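Local coordinates for tryptophanyl-tRNA synthetase (Cryptosporidium parvum Iowa II, PDB 3HV0), which probably attaches L-tryptophan to its cognate tRNA at the expense of ATP, here as the class I synthetase part of a longer chain, at residues Y160-E172 with A199-H212. Residues are numbered along the deposited sequence; the frame is centred on the assembly and turned at random.
Sequences YIAELYPDILRIE and AVQAAPAFSSSFPH. With TRP (tryptophan), chain C.
I171 drives its CD1 branch into a hollow of the 199-212 segment floored by A202, whose CB is 3.8 Å from I171 CD1, and walled by F206, which offers its ring edge. One turn back, the CB of A199 sits among three side chains of the 160-172 helix: I168 CG2, I171 CG2 and E172 CG, the last 3.7 Å from A199 CB. The small A199 and A203 let the backbones come close, with the CA atoms of I168 and A199 5.1 Å apart. L164 sends CD2 between A203, P204 and S209, reaching S209 CB at 3.7 Å. D167 turns its carboxylate toward the hydroxyls of S208 and S209, while R170 NH1 forms a salt bridge with D167 OD1 at 3.0 Å. With CG opposite the backbone N (chi1 -165°), the Y160 ring lies nearly parallel to F210 but slid aside; Y160 OH donates to a lone pair of S209 O, 2.9 Å away. H212 NE2 donates to E163 OE2 from above the carboxylate plane. The opposite flank of the 160-172 helix packs against the second subunit, while Q201 faces the bound tryptophan; the contact thus joins dimer interface to amino-acid pocket within the class I Rossmann-fold catalytic domain.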
loop_
_atom_site.group_PDB
_atom_site.type_symbol
_atom_site.label_atom_id
_atom_site.label_comp_id
_atom_site.label_asym_id
_atom_site.label_seq_id
_atom_site.Cartn_x
_atom_site.Cartn_y
_atom_site.Cartn_z
ATOM N N TYR A 160 5.199 4.863 -8.105
ATOM C CA TYR A 160 6.411 4.473 -7.378
ATOM C C TYR A 160 6.103 3.669 -6.131
ATOM O O TYR A 160 7.012 3.366 -5.360
ATOM C CB TYR A 160 7.200 5.728 -6.997
ATOM C CG TYR A 160 8.633 5.491 -6.548
ATOM C CD1 TYR A 160 9.588 5.020 -7.431
ATOM C CD2 TYR A 160 9.031 5.782 -5.253
ATOM C CE1 TYR A 160 10.901 4.811 -7.028
ATOM C CE2 TYR A 160 10.316 5.560 -4.836
ATOM C CZ TYR A 160 11.256 5.083 -5.730
ATOM O OH TYR A 160 12.551 4.880 -5.315
ATOM N N ILE A 161 4.839 3.291 -5.954
ATOM C CA ILE A 161 4.385 2.640 -4.739
ATOM C C ILE A 161 5.162 1.353 -4.413
ATOM O O ILE A 161 5.456 1.078 -3.252
ATOM C CB ILE A 161 2.841 2.348 -4.787
ATOM C CG1 ILE A 161 2.379 1.769 -3.452
ATOM C CG2 ILE A 161 2.464 1.422 -5.925
ATOM C CD1 ILE A 161 2.544 2.726 -2.309
ATOM N N ALA A 162 5.490 0.573 -5.440
ATOM C CA ALA A 162 6.176 -0.696 -5.260
ATOM C C ALA A 162 7.542 -0.514 -4.684
ATOM O O ALA A 162 7.965 -1.299 -3.852
ATOM C CB ALA A 162 6.284 -1.427 -6.587
ATOM N N GLU A 163 8.258 0.510 -5.132
ATOM C CA GLU A 163 9.559 0.828 -4.532
ATOM C C GLU A 163 9.408 1.272 -3.070
ATOM O O GLU A 163 10.280 0.998 -2.263
ATOM C CB GLU A 163 10.281 1.887 -5.345
ATOM C CG GLU A 163 10.691 1.422 -6.750
ATOM C CD GLU A 163 11.881 0.484 -6.764
ATOM O OE1 GLU A 163 12.674 0.482 -5.795
ATOM O OE2 GLU A 163 12.041 -0.235 -7.773
ATOM N N LEU A 164 8.317 1.948 -2.724
ATOM C CA LEU A 164 8.086 2.356 -1.323
ATOM C C LEU A 164 7.505 1.239 -0.431
ATOM O O LEU A 164 7.640 1.277 0.807
ATOM C CB LEU A 164 7.146 3.574 -1.258
ATOM C CG LEU A 164 7.678 4.864 -1.933
ATOM C CD1 LEU A 164 6.620 5.952 -1.908
ATOM C CD2 LEU A 164 8.978 5.330 -1.291
ATOM N N TYR A 165 6.881 0.237 -1.049
ATOM C CA TYR A 165 6.097 -0.722 -0.287
ATOM C C TYR A 165 6.899 -1.398 0.835
ATOM O O TYR A 165 6.373 -1.561 1.930
ATOM C CB TYR A 165 5.446 -1.764 -1.203
ATOM C CG TYR A 165 4.227 -2.478 -0.622
ATOM C CD1 TYR A 165 3.386 -1.862 0.283
ATOM C CD2 TYR A 165 3.890 -3.753 -1.040
ATOM C CE1 TYR A 165 2.259 -2.512 0.783
ATOM C CE2 TYR A 165 2.756 -4.422 -0.530
ATOM C CZ TYR A 165 1.952 -3.783 0.382
ATOM O OH TYR A 165 0.823 -4.399 0.896
ATOM N N PRO A 166 8.165 -1.776 0.591
ATOM C CA PRO A 166 8.860 -2.461 1.688
ATOM C C PRO A 166 9.011 -1.611 2.944
ATOM O O PRO A 166 8.792 -2.105 4.042
ATOM C CB PRO A 166 10.232 -2.804 1.079
ATOM C CG PRO A 166 9.976 -2.904 -0.366
ATOM C CD PRO A 166 8.940 -1.847 -0.655
ATOM N N ASP A 167 9.341 -0.337 2.786
ATOM C CA ASP A 167 9.486 0.547 3.934
ATOM C C ASP A 167 8.132 0.953 4.479
ATOM O O ASP A 167 8.006 1.190 5.658
ATOM C CB ASP A 167 10.294 1.782 3.569
ATOM C CG ASP A 167 11.787 1.510 3.480
ATOM O OD1 ASP A 167 12.243 0.467 3.999
ATOM O OD2 ASP A 167 12.517 2.363 2.907
ATOM N N ILE A 168 7.112 1.038 3.632
ATOM C CA ILE A 168 5.753 1.297 4.127
ATOM C C ILE A 168 5.375 0.195 5.101
ATOM O O ILE A 168 4.922 0.454 6.208
ATOM C CB ILE A 168 4.713 1.370 2.989
ATOM C CG1 ILE A 168 4.957 2.628 2.124
ATOM C CG2 ILE A 168 3.268 1.350 3.563
ATOM C CD1 ILE A 168 4.303 2.583 0.762
ATOM N N LEU A 169 5.592 -1.042 4.682
ATOM C CA LEU A 169 5.257 -2.221 5.487
ATOM C C LEU A 169 6.035 -2.281 6.816
ATOM O O LEU A 169 5.482 -2.659 7.857
ATOM C CB LEU A 169 5.484 -3.495 4.659
ATOM C CG LEU A 169 4.448 -3.776 3.562
ATOM C CD1 LEU A 169 4.925 -4.893 2.642
ATOM C CD2 LEU A 169 3.073 -4.123 4.174
ATOM N N ARG A 170 7.316 -1.914 6.767
ATOM C CA ARG A 170 8.185 -1.886 7.945
ATOM C C ARG A 170 7.790 -0.815 8.958
ATOM O O ARG A 170 7.867 -1.026 10.164
ATOM C CB ARG A 170 9.628 -1.649 7.521
ATOM C CG ARG A 170 10.285 -2.850 6.907
ATOM C CD ARG A 170 11.615 -2.473 6.261
ATOM N NE ARG A 170 12.205 -3.598 5.522
ATOM C CZ ARG A 170 12.654 -3.550 4.263
ATOM N NH1 ARG A 170 12.611 -2.439 3.563
ATOM N NH2 ARG A 170 13.163 -4.633 3.697
ATOM N N ILE A 171 7.374 0.339 8.473
ATOM C CA ILE A 171 6.826 1.388 9.339
ATOM C C ILE A 171 5.478 0.959 9.938
ATOM O O ILE A 171 5.215 1.180 11.101
ATOM C CB ILE A 171 6.615 2.694 8.559
ATOM C CG1 ILE A 171 7.960 3.273 8.091
ATOM C CG2 ILE A 171 5.864 3.711 9.423
ATOM C CD1 ILE A 171 7.824 4.249 6.946
ATOM N N GLU A 172 4.628 0.340 9.133
ATOM C CA GLU A 172 3.279 -0.027 9.576
ATOM C C GLU A 172 3.289 -1.061 10.679
ATOM O O GLU A 172 2.489 -0.984 11.613
ATOM C CB GLU A 172 2.439 -0.498 8.392
ATOM C CG GLU A 172 2.026 0.660 7.543
ATOM C CD GLU A 172 1.248 0.287 6.314
ATOM O OE1 GLU A 172 1.103 -0.914 5.988
ATOM O OE2 GLU A 172 0.787 1.251 5.651
ATOM N N ALA A 199 2.279 6.134 6.582
ATOM C CA ALA A 199 3.492 5.368 6.246
ATOM C C ALA A 199 3.969 5.672 4.824
ATOM O O ALA A 199 5.167 5.731 4.560
ATOM C CB ALA A 199 3.271 3.898 6.405
ATOM N N VAL A 200 3.024 5.882 3.910
ATOM C CA VAL A 200 3.365 6.241 2.521
ATOM C C VAL A 200 4.126 7.552 2.448
ATOM O O VAL A 200 5.080 7.671 1.683
ATOM C CB VAL A 200 2.122 6.304 1.621
ATOM C CG1 VAL A 200 2.499 6.612 0.177
ATOM C CG2 VAL A 200 1.378 4.996 1.683
ATOM N N GLN A 201 3.736 8.522 3.267
ATOM C CA GLN A 201 4.442 9.800 3.299
ATOM C C GLN A 201 5.726 9.749 4.081
ATOM O O GLN A 201 6.638 10.508 3.806
ATOM C CB GLN A 201 3.583 10.879 3.914
ATOM C CG GLN A 201 4.251 12.229 3.883
ATOM C CD GLN A 201 3.313 13.363 3.778
ATOM O OE1 GLN A 201 3.601 14.434 4.268
ATOM N NE2 GLN A 201 2.182 13.152 3.154
ATOM N N ALA A 202 5.767 8.902 5.100
ATOM C CA ALA A 202 6.973 8.708 5.894
ATOM C C ALA A 202 8.104 8.085 5.070
ATOM O O ALA A 202 9.230 8.543 5.133
ATOM C CB ALA A 202 6.669 7.857 7.090
ATOM N N ALA A 203 7.772 7.080 4.268
ATOM C CA ALA A 203 8.745 6.182 3.648
ATOM C C ALA A 203 9.886 6.842 2.836
ATOM O O ALA A 203 11.004 6.320 2.812
ATOM C CB ALA A 203 8.026 5.108 2.804
ATOM N N PRO A 204 9.603 7.953 2.141
ATOM C CA PRO A 204 10.701 8.577 1.409
ATOM C C PRO A 204 11.718 9.295 2.294
ATOM O O PRO A 204 12.811 9.641 1.803
ATOM C CB PRO A 204 9.998 9.570 0.472
ATOM C CG PRO A 204 8.571 9.092 0.385
ATOM C CD PRO A 204 8.289 8.480 1.718
ATOM N N ALA A 205 11.409 9.514 3.573
ATOM C CA ALA A 205 12.434 10.077 4.485
ATOM C C ALA A 205 13.535 9.049 4.862
ATOM O O ALA A 205 14.417 9.352 5.657
ATOM C CB ALA A 205 11.803 10.666 5.707
ATOM N N PHE A 206 13.476 7.834 4.313
ATOM C CA PHE A 206 14.554 6.851 4.510
ATOM C C PHE A 206 15.182 6.514 3.181
ATOM O O PHE A 206 14.463 6.222 2.229
ATOM C CB PHE A 206 14.051 5.539 5.098
ATOM C CG PHE A 206 13.410 5.662 6.442
ATOM C CD1 PHE A 206 14.103 6.212 7.493
ATOM C CD2 PHE A 206 12.143 5.165 6.667
ATOM C CE1 PHE A 206 13.522 6.321 8.736
ATOM C CE2 PHE A 206 11.569 5.253 7.908
ATOM C CZ PHE A 206 12.251 5.848 8.944
ATOM N N SER A 207 16.510 6.483 3.153
ATOM C CA SER A 207 17.273 6.293 1.930
ATOM C C SER A 207 17.090 4.916 1.327
ATOM O O SER A 207 17.263 4.747 0.130
ATOM C CB SER A 207 18.772 6.519 2.197
ATOM O OG SER A 207 19.297 5.536 3.063
ATOM N N SER A 208 16.781 3.927 2.167
ATOM C CA SER A 208 16.440 2.615 1.659
ATOM C C SER A 208 15.352 2.726 0.565
ATOM O O SER A 208 15.390 1.984 -0.413
ATOM C CB SER A 208 15.988 1.661 2.782
ATOM O OG SER A 208 14.778 2.099 3.402
ATOM N N SER A 209 14.425 3.670 0.701
ATOM C CA SER A 209 13.282 3.764 -0.239
ATOM C C SER A 209 13.641 4.222 -1.650
ATOM O O SER A 209 12.755 4.343 -2.506
ATOM C CB SER A 209 12.214 4.667 0.326
ATOM O OG SER A 209 11.606 4.023 1.421
ATOM N N PHE A 210 14.928 4.479 -1.883
ATOM C CA PHE A 210 15.425 4.871 -3.202
ATOM C C PHE A 210 16.678 4.072 -3.529
ATOM O O PHE A 210 17.771 4.624 -3.571
ATOM C CB PHE A 210 15.718 6.383 -3.263
ATOM C CG PHE A 210 14.524 7.236 -2.996
ATOM C CD1 PHE A 210 13.612 7.503 -4.008
ATOM C CD2 PHE A 210 14.280 7.737 -1.731
ATOM C CE1 PHE A 210 12.487 8.279 -3.770
ATOM C CE2 PHE A 210 13.153 8.508 -1.494
ATOM C CZ PHE A 210 12.260 8.780 -2.512
ATOM N N PRO A 211 16.516 2.756 -3.756
ATOM C CA PRO A 211 17.663 1.911 -4.106
ATOM C C PRO A 211 18.427 2.370 -5.365
ATOM O O PRO A 211 19.648 2.206 -5.421
ATOM C CB PRO A 211 17.029 0.527 -4.314
ATOM C CG PRO A 211 15.592 0.784 -4.545
ATOM C CD PRO A 211 15.259 1.995 -3.768
ATOM N N HIS A 212 17.724 2.964 -6.339
ATOM C CA HIS A 212 18.337 3.327 -7.623
ATOM C C HIS A 212 19.096 4.653 -7.606
ATOM O O HIS A 212 19.637 5.048 -8.638
ATOM C CB HIS A 212 17.320 3.351 -8.771
ATOM C CG HIS A 212 16.468 2.126 -8.859
ATOM N ND1 HIS A 212 16.982 0.849 -8.828
ATOM C CD2 HIS A 212 15.125 1.990 -8.974
ATOM C CE1 HIS A 212 15.988 -0.025 -8.907
ATOM N NE2 HIS A 212 14.849 0.642 -9.000
HETATM N N TRP C . 0.640 15.509 2.053
HETATM C CA TRP C . 1.390 16.754 1.712
HETATM C C TRP C . 0.413 17.871 1.376
HETATM O O TRP C . -0.756 17.600 1.045
HETATM C CB TRP C . 2.387 16.538 0.556
HETATM C CG TRP C . 3.711 15.958 0.992
HETATM C CD1 TRP C . 4.147 14.667 0.817
HETATM C CD2 TRP C . 4.782 16.645 1.658
HETATM N NE1 TRP C . 5.408 14.518 1.329
HETATM C CE2 TRP C . 5.816 15.710 1.864
HETATM C CE3 TRP C . 4.966 17.953 2.098
HETATM C CZ2 TRP C . 7.015 16.045 2.490
HETATM C CZ3 TRP C . 6.155 18.281 2.723
HETATM C CH2 TRP C . 7.163 17.323 2.924
HETATM O OXT TRP C . 0.798 19.053 1.450
#